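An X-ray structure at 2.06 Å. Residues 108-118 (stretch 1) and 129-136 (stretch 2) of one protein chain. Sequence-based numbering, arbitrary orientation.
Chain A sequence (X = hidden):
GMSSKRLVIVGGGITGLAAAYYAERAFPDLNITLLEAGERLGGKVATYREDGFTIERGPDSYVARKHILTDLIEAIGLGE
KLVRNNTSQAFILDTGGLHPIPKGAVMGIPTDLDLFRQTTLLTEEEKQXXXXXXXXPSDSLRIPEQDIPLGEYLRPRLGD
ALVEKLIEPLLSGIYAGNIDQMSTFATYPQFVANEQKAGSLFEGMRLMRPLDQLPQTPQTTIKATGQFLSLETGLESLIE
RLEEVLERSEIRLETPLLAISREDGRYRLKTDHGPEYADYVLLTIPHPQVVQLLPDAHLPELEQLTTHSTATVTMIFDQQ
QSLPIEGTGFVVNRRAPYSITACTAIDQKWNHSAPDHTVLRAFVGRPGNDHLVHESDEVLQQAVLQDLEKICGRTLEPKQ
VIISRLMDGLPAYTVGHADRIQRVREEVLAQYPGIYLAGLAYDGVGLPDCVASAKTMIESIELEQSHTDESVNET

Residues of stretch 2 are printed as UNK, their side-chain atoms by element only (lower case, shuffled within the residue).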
# COMPACT_ATOMS: atom_id res chain seq x y z
N GLY A 108 2.96 -13.05 -13.75
CA GLY A 108 1.92 -13.37 -14.69
C GLY A 108 2.35 -13.47 -16.14
O GLY A 108 1.53 -13.81 -16.99
N ILE A 109 3.61 -13.15 -16.44
CA ILE A 109 4.12 -13.25 -17.80
C ILE A 109 4.81 -14.60 -17.95
O ILE A 109 5.75 -14.90 -17.20
CB ILE A 109 5.14 -12.12 -18.16
CG1 ILE A 109 4.46 -10.74 -18.11
CG2 ILE A 109 5.72 -12.40 -19.57
CD1 ILE A 109 5.39 -9.60 -18.21
N PRO A 110 4.34 -15.42 -18.91
CA PRO A 110 4.86 -16.76 -19.12
C PRO A 110 6.35 -16.81 -19.46
O PRO A 110 6.80 -16.08 -20.33
CB PRO A 110 4.03 -17.29 -20.31
CG PRO A 110 2.75 -16.60 -20.17
CD PRO A 110 3.14 -15.20 -19.75
N THR A 111 7.08 -17.66 -18.77
CA THR A 111 8.48 -17.93 -19.11
C THR A 111 8.68 -19.42 -19.48
O THR A 111 9.69 -19.76 -20.10
CB THR A 111 9.40 -17.54 -17.96
OG1 THR A 111 9.05 -18.28 -16.81
CG2 THR A 111 9.29 -16.00 -17.65
N ASP A 112 7.71 -20.27 -19.13
CA ASP A 112 7.71 -21.70 -19.53
C ASP A 112 6.36 -22.06 -20.15
O ASP A 112 5.37 -22.36 -19.43
CB ASP A 112 8.02 -22.56 -18.31
CG ASP A 112 7.92 -24.05 -18.58
OD1 ASP A 112 7.20 -24.50 -19.50
OD2 ASP A 112 8.57 -24.78 -17.81
N LEU A 113 6.31 -22.03 -21.47
CA LEU A 113 5.04 -22.10 -22.17
C LEU A 113 4.29 -23.42 -21.93
O LEU A 113 3.06 -23.44 -21.90
CB LEU A 113 5.24 -21.87 -23.66
CG LEU A 113 5.77 -20.50 -24.08
CD1 LEU A 113 5.90 -20.45 -25.58
CD2 LEU A 113 4.83 -19.39 -23.62
N ASP A 114 5.01 -24.52 -21.75
CA ASP A 114 4.36 -25.81 -21.55
C ASP A 114 3.61 -25.82 -20.21
O ASP A 114 2.48 -26.28 -20.11
CB ASP A 114 5.39 -26.95 -21.52
CG ASP A 114 5.92 -27.35 -22.91
OD1 ASP A 114 5.50 -26.83 -23.97
OD2 ASP A 114 6.78 -28.23 -22.93
N LEU A 115 4.28 -25.35 -19.17
CA LEU A 115 3.74 -25.36 -17.82
C LEU A 115 2.60 -24.35 -17.73
O LEU A 115 1.52 -24.64 -17.16
CB LEU A 115 4.83 -24.97 -16.82
CG LEU A 115 5.08 -25.88 -15.64
CD1 LEU A 115 5.70 -27.21 -16.13
CD2 LEU A 115 6.01 -25.11 -14.69
N PHE A 116 2.83 -23.18 -18.33
CA PHE A 116 1.85 -22.11 -18.33
C PHE A 116 0.55 -22.49 -19.00
O PHE A 116 -0.53 -22.13 -18.52
CB PHE A 116 2.37 -20.84 -19.01
CG PHE A 116 1.38 -19.74 -18.98
CD1 PHE A 116 1.15 -19.04 -17.78
CD2 PHE A 116 0.61 -19.45 -20.10
CE1 PHE A 116 0.18 -18.04 -17.73
CE2 PHE A 116 -0.36 -18.46 -20.06
CZ PHE A 116 -0.58 -17.75 -18.88
N ARG A 117 0.64 -23.18 -20.12
CA ARG A 117 -0.55 -23.49 -20.91
C ARG A 117 -1.40 -24.65 -20.35
O ARG A 117 -2.38 -25.07 -20.98
CB ARG A 117 -0.15 -23.79 -22.35
CG ARG A 117 0.48 -22.61 -23.04
CD ARG A 117 1.00 -22.98 -24.41
NE ARG A 117 -0.09 -23.32 -25.33
CZ ARG A 117 -0.03 -23.22 -26.66
NH1 ARG A 117 1.07 -22.79 -27.28
NH2 ARG A 117 -1.09 -23.54 -27.38
N GLN A 118 -1.01 -25.17 -19.19
CA GLN A 118 -1.86 -26.03 -18.39
C GLN A 118 -3.02 -25.25 -17.73
O GLN A 118 -4.00 -25.85 -17.26
CB GLN A 118 -1.05 -26.72 -17.30
CG GLN A 118 0.13 -27.55 -17.83
CD GLN A 118 0.80 -28.41 -16.76
OE1 GLN A 118 0.29 -28.56 -15.66
NE2 GLN A 118 1.95 -28.98 -17.11
N UNK A 129 -2.65 -17.62 -28.62
CA UNK A 129 -2.32 -16.23 -28.97
C UNK A 129 -1.19 -15.63 -28.10
O UNK A 129 -0.40 -14.82 -28.58
c UNK A 129 -3.26 -13.90 -28.77
c UNK A 129 -3.56 -15.36 -28.85
o UNK A 129 -4.54 -11.98 -29.15
c UNK A 129 -4.52 -13.07 -28.59
o UNK A 129 -5.46 -13.51 -27.88
N UNK A 130 -1.15 -16.01 -26.84
CA UNK A 130 -0.08 -15.56 -25.93
C UNK A 130 1.23 -16.16 -26.39
O UNK A 130 2.21 -15.44 -26.53
c UNK A 130 -0.40 -15.93 -24.45
c UNK A 130 -1.55 -15.04 -24.00
c UNK A 130 0.78 -15.75 -23.56
N UNK A 131 1.21 -17.43 -26.77
CA UNK A 131 2.43 -18.10 -27.22
C UNK A 131 3.00 -17.45 -28.48
O UNK A 131 4.20 -17.14 -28.54
c UNK A 131 2.22 -19.61 -27.42
N UNK A 132 2.12 -17.17 -29.44
CA UNK A 132 2.53 -16.59 -30.70
C UNK A 132 3.10 -15.20 -30.50
O UNK A 132 4.05 -14.80 -31.19
o UNK A 132 1.48 -18.87 -31.90
c UNK A 132 0.83 -17.84 -32.15
c UNK A 132 1.34 -16.48 -31.67
o UNK A 132 -0.25 -17.87 -32.76
N UNK A 133 2.47 -14.43 -29.61
CA UNK A 133 2.97 -13.08 -29.30
C UNK A 133 4.36 -13.16 -28.62
O UNK A 133 5.25 -12.42 -29.00
c UNK A 133 1.96 -12.29 -28.43
c UNK A 133 0.88 -10.68 -30.05
c UNK A 133 -0.36 -11.30 -28.01
c UNK A 133 0.63 -11.79 -29.07
N UNK A 134 4.55 -14.10 -27.68
CA UNK A 134 5.81 -14.21 -26.94
C UNK A 134 6.98 -14.72 -27.80
O UNK A 134 8.07 -14.11 -27.76
c UNK A 134 4.57 -15.47 -23.49
c UNK A 134 4.80 -14.43 -24.54
c UNK A 134 5.65 -15.05 -25.67
c UNK A 134 5.47 -13.18 -23.91
N UNK A 135 6.74 -15.78 -28.60
CA UNK A 135 7.78 -16.37 -29.45
C UNK A 135 8.03 -15.66 -30.74
O UNK A 135 9.11 -15.82 -31.32
c UNK A 135 7.51 -18.76 -28.59
c UNK A 135 7.47 -17.83 -29.78
c UNK A 135 6.97 -20.12 -29.02
c UNK A 135 8.93 -18.85 -28.01
N UNK A 136 7.03 -14.88 -31.21
CA UNK A 136 7.11 -14.20 -32.50
C UNK A 136 6.72 -12.72 -32.40
O UNK A 136 5.81 -12.23 -33.14
n UNK A 136 6.58 -18.57 -33.48
c UNK A 136 6.51 -16.38 -33.65
c UNK A 136 5.94 -17.44 -33.04
c UNK A 136 6.23 -14.92 -33.54
c UNK A 136 7.53 -18.20 -34.33
n UNK A 136 7.52 -16.89 -34.44

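Position 129 has five side-chain atoms, three carbons and two oxygens. The carbons run in an unbranched chain, and the third carries both oxygens. That is a carboxylate on a two-carbon arm, so the residue is Glu129. Its side chain stays out of reach of stretch 1. Its backbone O accepts from N of position 133, at 3.1 Å.

Position 130 has three carbons. The first carries the other two, so the side chain forks at CB. No oxygen is present, which excludes threonine. The closest contact with stretch 1 is from one branch to CG of Pro110. The residue is Val130, with chi1 in the t well. Its CG1 lies 4.0 Å from Pro110 CG, an apolar contact.

Position 131 has a single side-chain carbon. It points toward stretch 1 and touches Leu113 and Arg117. A lone CB makes this Ala131. The CB lies 4.2 Å from Leu113 CD1 and 3.4 Å from Arg117 NH1. The guanidinium meets the methyl obliquely. The CA atoms of Leu113 and Ala131 are 7.0 Å apart, a close approach that goes with the small side chain here.

Position 132 has two carbons, and the second carries two oxygens. This carboxylate sits one carbon nearer the backbone than that of Glu129, so the residue is Asp132. CA-to-CB points away from stretch 1, and no contact is made. OD1 is hydrogen-bonded elsewhere in the structure.

Position 133 has four carbons, forked at the second. The fork lies one carbon beyond CB, which gives Leu133. It is out of reach of stretch 1, with chi1 m and chi2 t.

Position 134 again has four carbons forked at the second, but here the side chain points toward stretch 1. It touches Ile109, Pro110 and Leu113. The residue is Leu134, and it is buried. Its CD1 lies 3.7 Å from Pro110 CB and 3.9 Å from Leu113 CD2. Its CD2 lies 4.4 Å from Ile109 CG2.

Position 135 has the same four-carbon fork. CA-to-CB points sideways, but the end of the side chain comes nearer and reaches Leu113. The residue is Leu135. Its CD1 lies 3.6 Å from Leu113 CD1.

Position 136 has one carbon followed by a five-membered ring of three carbons and two nitrogens. This imidazole identifies His136. It is the first residue after the helix to leave helical phi/psi, and it makes no contact with stretch 1.

The contact is apolar packing, with no hydrogen bond between the stretches. It buries 310 Å² in all. Val130, Ala131 and Leu134 point toward stretch 1, while Glu129 and Leu133 do not reach it. Leu113 gives the most area on its side, and meets Ala131, Leu134 and Leu135. It is the first residue of a short helix. Asp112 caps that helix, its OD1 accepting from Leu115 N at 3.1 Å. Pro110 packs on Val130 and Leu134, and Arg117 brings its end to Ala131.

Stretch 2 129-136: EVADLLLH
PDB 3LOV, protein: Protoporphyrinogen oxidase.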